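Local coordinates for thioredoxin domain-containing protein (Aeropyrum pernix, PDB 3HA9), which has a thioredoxin fold with a disulfide-forming CxxC pair and probably acts as a thiol-disulfide oxidoreductase, though its exact function is unknown, at residues V53-L58 and G153-V158. Sequence-based numbering, arbitrary orientation. Where two conformers were deposited one is given.
Sequences VYMADL and GELESV
Leu155 reaches from helix 152-161 toward helix 52-65 and meets two side chains there, Leu58 and Met55, through a single methyl group. Its CD1 lies 4.1 Å from CD1 of Leu58, an ordinary van der Waals contact, with SD of Met55 a little farther from it at 4.3 Å; both touches are wholly apolar. The two leucines share one conformation, CG opposite the carbonyl carbon and beside the backbone N (chi1 -63° in Leu58, -64° in Leu155), and their side chains cross at about a right angle, meeting methyl to methyl. Branching suits the buried Leu155, which also rests on Ile134, Ile136 and Pro150. The CG of Leu58 lies over one face of the Tyr54 ring, offset toward the rim, one turn back along the same helix.

Met55 arrives differently. Its CB does not aim at the other helix, but the unbranched chain, extended at chi1 (-172°) and then folded at chi2 and chi3, curls so that the sulfur comes near Leu155. A long, flexible thioether fits such a spot, touching Pro150, Asp132 and Trp43 as well as Leu155 without needing a polar partner.

With the nearest CA atoms, those of Leu58 and Leu155, still 8.9 Å apart, the helices are joined by side-chain ends and not by close backbone packing. Both lie against the central sheet, Leu155 on strand 133-138, Met55 and Ala56 on Trp43 of strand 39-45. Cys52 opens helix 52-65 and is disulfide-bonded to Cys49 just before it; the Met55 side chain lies near the pair without touching it. At the C-terminal end of that helix, Lys65 salt-bridges Glu156 OE2, and the hydroxyl of Tyr66, just beyond, hydrogen-bonds Glu156 OE1. The chemistry therefore implies a nondirectional hydrophobic join, with polar bonds from Glu156 supplying directional ties beside it.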
loop_
_atom_site.group_PDB
_atom_site.type_symbol
_atom_site.label_atom_id
_atom_site.label_comp_id
_atom_site.label_asym_id
_atom_site.label_seq_id
_atom_site.Cartn_x
_atom_site.Cartn_y
_atom_site.Cartn_z
ATOM N N VAL A 53 1.904 -3.731 14.104
ATOM C CA VAL A 53 2.068 -5.128 14.507
ATOM C C VAL A 53 0.721 -5.861 14.455
ATOM O O VAL A 53 0.634 -6.997 13.933
ATOM C CB VAL A 53 2.748 -5.251 15.903
ATOM C CG1 VAL A 53 2.800 -6.705 16.361
ATOM C CG2 VAL A 53 4.174 -4.661 15.839
ATOM N N TYR A 54 -0.317 -5.230 15.009
ATOM C CA TYR A 54 -1.659 -5.813 14.940
ATOM C C TYR A 54 -2.152 -5.876 13.482
ATOM O O TYR A 54 -2.735 -6.883 13.060
ATOM C CB TYR A 54 -2.667 -5.059 15.833
ATOM C CG TYR A 54 -4.082 -5.543 15.620
ATOM C CD1 TYR A 54 -4.457 -6.832 16.010
ATOM C CD2 TYR A 54 -5.041 -4.736 14.993
ATOM C CE1 TYR A 54 -5.749 -7.302 15.792
ATOM C CE2 TYR A 54 -6.334 -5.198 14.777
ATOM C CZ TYR A 54 -6.682 -6.482 15.182
ATOM O OH TYR A 54 -7.957 -6.963 14.977
ATOM N N MET A 55 -1.949 -4.802 12.712
ATOM C CA MET A 55 -2.351 -4.859 11.292
ATOM C C MET A 55 -1.653 -6.003 10.553
ATOM O O MET A 55 -2.260 -6.676 9.722
ATOM C CB MET A 55 -2.107 -3.514 10.558
ATOM C CG MET A 55 -2.693 -3.482 9.129
ATOM S SD MET A 55 -4.469 -3.880 8.954
ATOM C CE MET A 55 -5.121 -2.585 9.938
ATOM N N ALA A 56 -0.376 -6.235 10.855
ATOM C CA ALA A 56 0.351 -7.313 10.186
ATOM C C ALA A 56 -0.303 -8.661 10.514
ATOM O O ALA A 56 -0.469 -9.513 9.643
ATOM C CB ALA A 56 1.829 -7.310 10.588
ATOM N N ASP A 57 -0.715 -8.804 11.767
ATOM C CA ASP A 57 -1.439 -10.003 12.222
ATOM C C ASP A 57 -2.689 -10.258 11.362
ATOM O O ASP A 57 -2.892 -11.373 10.869
ATOM C CB ASP A 57 -1.753 -9.876 13.716
ATOM C CG ASP A 57 -2.583 -11.045 14.256
ATOM O OD1 ASP A 57 -1.996 -11.944 14.899
ATOM O OD2 ASP A 57 -3.823 -11.056 14.054
ATOM N N LEU A 58 -3.474 -9.206 11.128
ATOM C CA LEU A 58 -4.687 -9.314 10.312
ATOM C C LEU A 58 -4.421 -9.687 8.867
ATOM O O LEU A 58 -5.087 -10.562 8.323
ATOM C CB LEU A 58 -5.510 -8.028 10.368
ATOM C CG LEU A 58 -6.072 -7.635 11.723
ATOM C CD1 LEU A 58 -7.162 -6.582 11.526
ATOM C CD2 LEU A 58 -6.642 -8.871 12.436
ATOM N N GLY A 153 -13.230 -6.968 10.825
ATOM C CA GLY A 153 -14.591 -7.004 10.310
ATOM C C GLY A 153 -14.767 -6.194 9.038
ATOM O O GLY A 153 -15.415 -6.650 8.089
ATOM N N GLU A 154 -14.172 -4.996 9.016
ATOM C CA GLU A 154 -14.246 -4.113 7.849
ATOM C C GLU A 154 -13.524 -4.726 6.658
ATOM O O GLU A 154 -14.061 -4.746 5.545
ATOM C CB GLU A 154 -13.665 -2.733 8.163
ATOM C CG GLU A 154 -14.337 -2.020 9.305
ATOM C CD GLU A 154 -13.839 -0.609 9.475
ATOM O OE1 GLU A 154 -14.390 0.282 8.791
ATOM O OE2 GLU A 154 -12.915 -0.382 10.293
ATOM N N LEU A 155 -12.320 -5.245 6.900
ATOM C CA LEU A 155 -11.527 -5.870 5.844
ATOM C C LEU A 155 -12.258 -7.089 5.260
ATOM O O LEU A 155 -12.377 -7.217 4.043
ATOM C CB LEU A 155 -10.147 -6.276 6.374
ATOM C CG LEU A 155 -9.202 -5.166 6.840
ATOM C CD1 LEU A 155 -8.031 -5.793 7.609
ATOM C CD2 LEU A 155 -8.691 -4.329 5.674
ATOM N N GLU A 156 -12.759 -7.961 6.138
ATOM C CA GLU A 156 -13.521 -9.141 5.723
ATOM C C GLU A 156 -14.709 -8.765 4.840
ATOM O O GLU A 156 -14.902 -9.351 3.767
ATOM C CB GLU A 156 -14.024 -9.935 6.940
ATOM C CG GLU A 156 -13.000 -10.900 7.525
ATOM C CD GLU A 156 -12.958 -12.264 6.825
ATOM O OE1 GLU A 156 -13.404 -12.391 5.659
ATOM O OE2 GLU A 156 -12.454 -13.220 7.445
ATOM N N SER A 157 -15.496 -7.798 5.311
ATOM C CA SER A 157 -16.669 -7.323 4.576
ATOM C C SER A 157 -16.289 -6.890 3.165
ATOM O O SER A 157 -16.973 -7.223 2.201
ATOM C CB SER A 157 -17.349 -6.173 5.319
ATOM O OG SER A 157 -18.337 -5.556 4.508
ATOM N N VAL A 158 -15.184 -6.150 3.053
ATOM C CA VAL A 158 -14.704 -5.673 1.761
ATOM C C VAL A 158 -14.293 -6.844 0.839
ATOM O O VAL A 158 -14.731 -6.912 -0.312
ATOM C CB VAL A 158 -13.562 -4.614 1.940
ATOM C CG1 VAL A 158 -12.896 -4.300 0.627
ATOM C CG2 VAL A 158 -14.110 -3.336 2.584
#